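Local atomic coordinates of thylakoid lumenal 15 kDa protein 1, chloroplastic (Arabidopsis thaliana, PDB entry 3N90), a protein that is of unknown function but folds as a pentapeptide-repeat, right-handed quadrilateral beta helix of the chloroplast thylakoid lumen. Residues Pro7-Gly11 and Gln26-Asp32; Phe2-Tyr8 and Leu18-Phe23. The protein carries 2 engineered substitutions. Numbering follows the deposited sequence.

How the interactions relate
Both contacts fold the N-terminal segment against early turns of the beta helix, and they share Pro-7 and Tyr-8; their centres lie 10 Å apart, about 15 and 17 Å from the centre of the chain. Each is partly buried, but the chemistry differs. Interaction 1 (361 Å² buried) is chiefly polar, with glutamine amides and a water bridging to backbone groups. Interaction 2 (274 Å²) is chiefly apolar: Phe-2, Tyr-8 and Phe-23 form an aromatic cluster, with one backbone hydrogen bond beside it. Tyr-8 joins the two, its ring meeting Leu-28 in interaction 1 and Phe-23 in interaction 2, while Leu-28 CD1 packs 3.9 Å from Phe-23 CB.

Interaction 1: Pro7-Gly11 and Gln26-Asp32; sequences PYGQG and QTLIRQD. With SO4 (sulfate ion), chain B.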
loop_
_atom_site.group_PDB
_atom_site.type_symbol
_atom_site.label_atom_id
_atom_site.label_comp_id
_atom_site.label_asym_id
_atom_site.label_seq_id
_atom_site.Cartn_x
_atom_site.Cartn_y
_atom_site.Cartn_z
ATOM N N PRO A 7 -16.503 -11.878 -3.360
ATOM C CA PRO A 7 -15.532 -11.852 -2.247
ATOM C C PRO A 7 -14.662 -13.084 -2.119
ATOM O O PRO A 7 -15.029 -14.180 -2.576
ATOM C CB PRO A 7 -16.424 -11.728 -0.998
ATOM C CG PRO A 7 -17.730 -12.329 -1.422
ATOM C CD PRO A 7 -17.884 -11.825 -2.839
ATOM N N TYR A 8 -13.504 -12.885 -1.503
ATOM C CA TYR A 8 -12.527 -13.933 -1.355
ATOM C C TYR A 8 -12.404 -14.311 0.104
ATOM O O TYR A 8 -12.130 -13.446 0.969
ATOM C CB TYR A 8 -11.153 -13.493 -1.900
ATOM C CG TYR A 8 -11.168 -12.948 -3.312
ATOM C CD1 TYR A 8 -11.194 -13.810 -4.401
ATOM C CD2 TYR A 8 -11.149 -11.576 -3.558
ATOM C CE1 TYR A 8 -11.204 -13.326 -5.701
ATOM C CE2 TYR A 8 -11.150 -11.081 -4.851
ATOM C CZ TYR A 8 -11.186 -11.972 -5.928
ATOM O OH TYR A 8 -11.193 -11.501 -7.227
ATOM N N GLY A 9 -12.562 -15.603 0.388
ATOM C CA GLY A 9 -12.261 -16.128 1.717
ATOM C C GLY A 9 -10.815 -15.816 2.082
ATOM O O GLY A 9 -9.978 -15.665 1.198
ATOM N N GLN A 10 -10.508 -15.733 3.370
ATOM C CA GLN A 10 -9.149 -15.347 3.797
ATOM C C GLN A 10 -8.122 -16.399 3.356
ATOM O O GLN A 10 -6.962 -16.066 3.065
ATOM C CB GLN A 10 -9.095 -15.122 5.299
ATOM C CG GLN A 10 -10.004 -13.978 5.809
ATOM C CD GLN A 10 -9.562 -12.593 5.348
ATOM O OE1 GLN A 10 -8.959 -12.432 4.282
ATOM N NE2 GLN A 10 -9.837 -11.588 6.173
ATOM N N GLY A 11 -8.571 -17.656 3.256
ATOM C CA GLY A 11 -7.663 -18.762 2.849
ATOM C C GLY A 11 -7.184 -18.670 1.413
ATOM O O GLY A 11 -6.188 -19.312 1.019
ATOM N N GLN A 26 -11.490 -4.065 -6.783
ATOM C CA GLN A 26 -12.231 -4.999 -5.962
ATOM C C GLN A 26 -12.374 -4.545 -4.537
ATOM O O GLN A 26 -11.529 -3.799 -4.023
ATOM C CB GLN A 26 -11.589 -6.361 -6.033
ATOM C CG GLN A 26 -11.501 -6.819 -7.486
ATOM C CD GLN A 26 -11.215 -8.260 -7.605
ATOM O OE1 GLN A 26 -11.015 -8.777 -8.705
ATOM N NE2 GLN A 26 -11.176 -8.938 -6.479
ATOM N N THR A 27 -13.453 -5.003 -3.897
ATOM C CA THR A 27 -13.677 -4.748 -2.496
ATOM C C THR A 27 -12.961 -5.803 -1.702
ATOM O O THR A 27 -13.330 -6.992 -1.735
ATOM C CB THR A 27 -15.174 -4.742 -2.159
ATOM O OG1 THR A 27 -15.803 -3.785 -2.989
ATOM C CG2 THR A 27 -15.404 -4.347 -0.720
ATOM N N LEU A 28 -11.893 -5.369 -1.014
ATOM C CA LEU A 28 -11.038 -6.243 -0.230
ATOM C C LEU A 28 -10.810 -5.702 1.196
ATOM O O LEU A 28 -9.702 -5.734 1.725
ATOM C CB LEU A 28 -9.692 -6.449 -0.942
ATOM C CG LEU A 28 -9.828 -6.962 -2.390
ATOM C CD1 LEU A 28 -8.590 -6.639 -3.183
ATOM C CD2 LEU A 28 -10.111 -8.434 -2.370
ATOM N N ILE A 29 -11.885 -5.238 1.813
ATOM C CA ILE A 29 -11.801 -4.679 3.148
ATOM C C ILE A 29 -11.307 -5.744 4.107
ATOM O O ILE A 29 -11.882 -6.827 4.198
ATOM C CB ILE A 29 -13.180 -4.123 3.545
ATOM C CG1 ILE A 29 -13.525 -2.916 2.647
ATOM C CG2 ILE A 29 -13.234 -3.851 5.047
ATOM C CD1 ILE A 29 -14.963 -2.327 2.869
ATOM N N ARG A 30 -10.217 -5.460 4.820
ATOM C CA ARG A 30 -9.675 -6.388 5.801
ATOM C C ARG A 30 -9.298 -7.777 5.232
ATOM O O ARG A 30 -9.184 -8.728 5.969
ATOM C CB ARG A 30 -10.608 -6.508 7.024
ATOM C CG ARG A 30 -10.652 -5.159 7.796
ATOM C CD ARG A 30 -11.746 -5.214 8.847
ATOM N NE ARG A 30 -11.763 -4.008 9.685
ATOM C CZ ARG A 30 -12.853 -3.488 10.233
ATOM N NH1 ARG A 30 -14.045 -4.023 9.984
ATOM N NH2 ARG A 30 -12.747 -2.409 11.012
ATOM N N GLN A 31 -9.050 -7.805 3.926
ATOM C CA GLN A 31 -8.482 -8.992 3.278
ATOM C C GLN A 31 -7.106 -9.316 3.887
ATOM O O GLN A 31 -6.279 -8.400 4.155
ATOM C CB GLN A 31 -8.346 -8.757 1.788
ATOM C CG GLN A 31 -8.274 -10.077 0.998
ATOM C CD GLN A 31 -9.561 -10.883 1.062
ATOM O OE1 GLN A 31 -10.670 -10.308 1.060
ATOM N NE2 GLN A 31 -9.433 -12.226 1.109
ATOM N N ASP A 32 -6.865 -10.616 4.111
ATOM C CA ASP A 32 -5.636 -11.101 4.735
ATOM C C ASP A 32 -4.659 -11.546 3.617
ATOM O O ASP A 32 -4.798 -12.613 3.051
ATOM C CB ASP A 32 -5.923 -12.289 5.684
ATOM C CG ASP A 32 -4.704 -12.690 6.520
ATOM O OD1 ASP A 32 -3.578 -12.153 6.299
ATOM O OD2 ASP A 32 -4.849 -13.539 7.438
HETATM S S SO4 B . -14.201 -14.347 5.058
HETATM O O1 SO4 B . -13.281 -15.455 5.317
HETATM O O2 SO4 B . -15.595 -14.754 5.252
HETATM O O3 SO4 B . -14.081 -13.964 3.637
HETATM O O4 SO4 B . -13.906 -13.230 5.925
HETATM O O HOH W 1 -12.846 -10.221 -0.573
#
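Pro-7, preceded by a cis peptide bond, leads the chain to Tyr-8, where contact begins. Tyr-8 N donates to a water (2.9 Å) that in turn donates to Gln-31 OE1 (2.7 Å) and, weakly, to Thr-27 O (3.5 Å). The Tyr-8 carbonyl O accepts from Gln-31 NE2 at 3.0 Å with an N-H...O angle of 162°; that amide also bonds to Thr-13. The Tyr-8 side chain (chi1 m) lays its ring edge on Leu-28, CD2 to CD2 3.5 Å, and its OH receives a weak bond from Gln-26 NE2 (2.7 Å, 150°) while donating to Phe-2 O. Leu-28 opens a type II turn closed by Gln-31 N to Leu-28 O (3.1 Å), a corner of the pentapeptide-repeat helix; backbone bonds from Gln-26, Leu-28, Arg-30 and Gln-31 to residues about twenty positions on tie it to the next coil. Beyond Gly-9, Gln-10 folds its side chain (m, m) across this corner: NE2 donates to Arg-30 O (2.9 Å, 164°) and OE1 accepts from Asp-32 N (2.8 Å, 150°), so one amide bridges two backbone groups. Gln-10 N holds O1 of a sulfate, probably from the crystallisation liquor, by a weak 3.4 Å bond.

Interaction 2: Phe2-Tyr8 and Leu18-Phe23; sequences FKGGGPY and LSGKDF
Neither segment is regular helix or strand. Residues 2-5 make a tight turn closed by Gly-5 N to Phe-2 O (3.0 Å); phi is positive from Lys-3 through Gly-6, and a cis peptide precedes Pro-7. Residues 18-21 form a type II turn, Lys-21 N to Leu-18 O 3.2 Å, with Gly-20 at phi/psi 68/12.

The polar link is Phe-2 N to Asp-22 O (3.1 Å, 141°), where the CA atoms of these two residues approach to 5.4 Å. Within residues 2-8, Tyr-8 OH donates to backbone Phe-2 O (2.5 Å).

Apolar contacts centre on Phe-2 (chi1 t). Its CZ meets Leu-18 CD2 at 3.8 Å, its CE1 meets Lys-21 CE at 3.6 Å, and its ring lies obliquely to Phe-23 (chi1 m), centroids 5.0 Å apart and planes at 47°. Phe-23 points its edge at the face of Tyr-8 (chi1 m), T-shaped, with centroids 5.5 Å apart and planes at 78°.

Phe-23 also meets Phe-43, one coil further on; Phe-2 and Tyr-8 pack on Phe-23, consistent with an N-terminal cap on the pentapeptide-repeat beta helix.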
loop_
_atom_site.group_PDB
_atom_site.type_symbol
_atom_site.label_atom_id
_atom_site.label_comp_id
_atom_site.label_asym_id
_atom_site.label_seq_id
_atom_site.Cartn_x
_atom_site.Cartn_y
_atom_site.Cartn_z
ATOM N N PHE A 2 -9.693 -11.581 -10.767
ATOM C CA PHE A 2 -9.097 -12.757 -10.163
ATOM C C PHE A 2 -10.174 -13.730 -9.704
ATOM O O PHE A 2 -11.046 -13.361 -8.897
ATOM C CB PHE A 2 -8.145 -12.401 -9.016
ATOM C CG PHE A 2 -7.537 -13.605 -8.355
ATOM C CD1 PHE A 2 -6.619 -14.410 -9.035
ATOM C CD2 PHE A 2 -7.907 -13.968 -7.065
ATOM C CE1 PHE A 2 -6.098 -15.547 -8.425
ATOM C CE2 PHE A 2 -7.367 -15.088 -6.439
ATOM C CZ PHE A 2 -6.458 -15.880 -7.124
ATOM N N LYS A 3 -10.114 -14.962 -10.233
ATOM C CA LYS A 3 -11.112 -16.014 -9.940
ATOM C C LYS A 3 -12.554 -15.538 -10.149
ATOM O O LYS A 3 -13.454 -15.904 -9.376
ATOM C CB LYS A 3 -10.954 -16.562 -8.510
ATOM C CG LYS A 3 -9.756 -17.464 -8.292
ATOM C CD LYS A 3 -9.791 -18.077 -6.882
ATOM C CE LYS A 3 -8.494 -18.823 -6.543
ATOM N NZ LYS A 3 -8.120 -19.898 -7.528
ATOM N N GLY A 4 -12.763 -14.706 -11.171
ATOM C CA GLY A 4 -14.090 -14.156 -11.479
ATOM C C GLY A 4 -14.622 -13.035 -10.586
ATOM O O GLY A 4 -15.705 -12.508 -10.843
ATOM N N GLY A 5 -13.898 -12.679 -9.529
ATOM C CA GLY A 5 -14.314 -11.558 -8.683
ATOM C C GLY A 5 -14.487 -11.701 -7.172
ATOM O O GLY A 5 -14.250 -10.741 -6.440
ATOM N N GLY A 6 -14.928 -12.842 -6.664
ATOM C CA GLY A 6 -15.168 -12.892 -5.199
ATOM C C GLY A 6 -16.342 -12.040 -4.698
ATOM O O GLY A 6 -17.057 -11.449 -5.516
ATOM N N PRO A 7 -16.503 -11.878 -3.360
ATOM C CA PRO A 7 -15.532 -11.852 -2.247
ATOM C C PRO A 7 -14.662 -13.084 -2.119
ATOM O O PRO A 7 -15.029 -14.180 -2.576
ATOM C CB PRO A 7 -16.424 -11.728 -0.998
ATOM C CG PRO A 7 -17.730 -12.329 -1.422
ATOM C CD PRO A 7 -17.884 -11.825 -2.839
ATOM N N TYR A 8 -13.504 -12.885 -1.503
ATOM C CA TYR A 8 -12.527 -13.933 -1.355
ATOM C C TYR A 8 -12.404 -14.311 0.104
ATOM O O TYR A 8 -12.130 -13.446 0.969
ATOM C CB TYR A 8 -11.153 -13.493 -1.900
ATOM C CG TYR A 8 -11.168 -12.948 -3.312
ATOM C CD1 TYR A 8 -11.194 -13.810 -4.401
ATOM C CD2 TYR A 8 -11.149 -11.576 -3.558
ATOM C CE1 TYR A 8 -11.204 -13.326 -5.701
ATOM C CE2 TYR A 8 -11.150 -11.081 -4.851
ATOM C CZ TYR A 8 -11.186 -11.972 -5.928
ATOM O OH TYR A 8 -11.193 -11.501 -7.227
ATOM N N LEU A 18 0.460 -15.057 -5.366
ATOM C CA LEU A 18 -0.509 -14.341 -6.153
ATOM C C LEU A 18 0.193 -13.336 -7.051
ATOM O O LEU A 18 -0.363 -12.296 -7.412
ATOM C CB LEU A 18 -1.513 -13.618 -5.217
ATOM C CG LEU A 18 -2.355 -14.544 -4.336
ATOM C CD1 LEU A 18 -3.243 -13.704 -3.400
ATOM C CD2 LEU A 18 -3.203 -15.478 -5.182
ATOM N N SER A 19 1.419 -13.654 -7.460
ATOM C CA SER A 19 2.120 -12.766 -8.377
ATOM C C SER A 19 1.271 -12.556 -9.656
ATOM O O SER A 19 0.625 -13.501 -10.152
ATOM C CB SER A 19 3.487 -13.315 -8.776
ATOM O OG SER A 19 4.246 -13.767 -7.677
ATOM N N GLY A 20 1.257 -11.316 -10.137
ATOM C CA GLY A 20 0.636 -10.942 -11.399
ATOM C C GLY A 20 -0.873 -11.046 -11.397
ATOM O O GLY A 20 -1.485 -10.963 -12.467
ATOM N N LYS A 21 -1.494 -11.210 -10.221
ATOM C CA LYS A 21 -2.942 -11.370 -10.175
ATOM C C LYS A 21 -3.663 -10.026 -10.206
ATOM O O LYS A 21 -3.133 -8.996 -9.723
ATOM C CB LYS A 21 -3.406 -12.237 -9.007
ATOM C CG LYS A 21 -2.820 -13.663 -8.963
ATOM C CD LYS A 21 -2.952 -14.373 -10.306
ATOM C CE LYS A 21 -2.952 -15.885 -10.176
ATOM N NZ LYS A 21 -3.559 -16.463 -11.432
ATOM N N ASP A 22 -4.853 -10.020 -10.808
ATOM C CA ASP A 22 -5.576 -8.762 -10.991
ATOM C C ASP A 22 -6.713 -8.601 -9.994
ATOM O O ASP A 22 -7.738 -9.265 -10.072
ATOM C CB ASP A 22 -6.042 -8.597 -12.458
ATOM C CG ASP A 22 -6.541 -7.188 -12.767
ATOM O OD1 ASP A 22 -6.919 -6.448 -11.830
ATOM O OD2 ASP A 22 -6.557 -6.810 -13.969
ATOM N N PHE A 23 -6.493 -7.722 -9.011
ATOM C CA PHE A 23 -7.485 -7.392 -8.015
ATOM C C PHE A 23 -8.028 -5.955 -8.198
ATOM O O PHE A 23 -8.638 -5.413 -7.284
ATOM C CB PHE A 23 -6.862 -7.485 -6.618
ATOM C CG PHE A 23 -6.539 -8.892 -6.168
ATOM C CD1 PHE A 23 -7.537 -9.716 -5.632
ATOM C CD2 PHE A 23 -5.238 -9.407 -6.293
ATOM C CE1 PHE A 23 -7.245 -11.044 -5.194
ATOM C CE2 PHE A 23 -4.946 -10.718 -5.886
ATOM C CZ PHE A 23 -5.953 -11.530 -5.312
#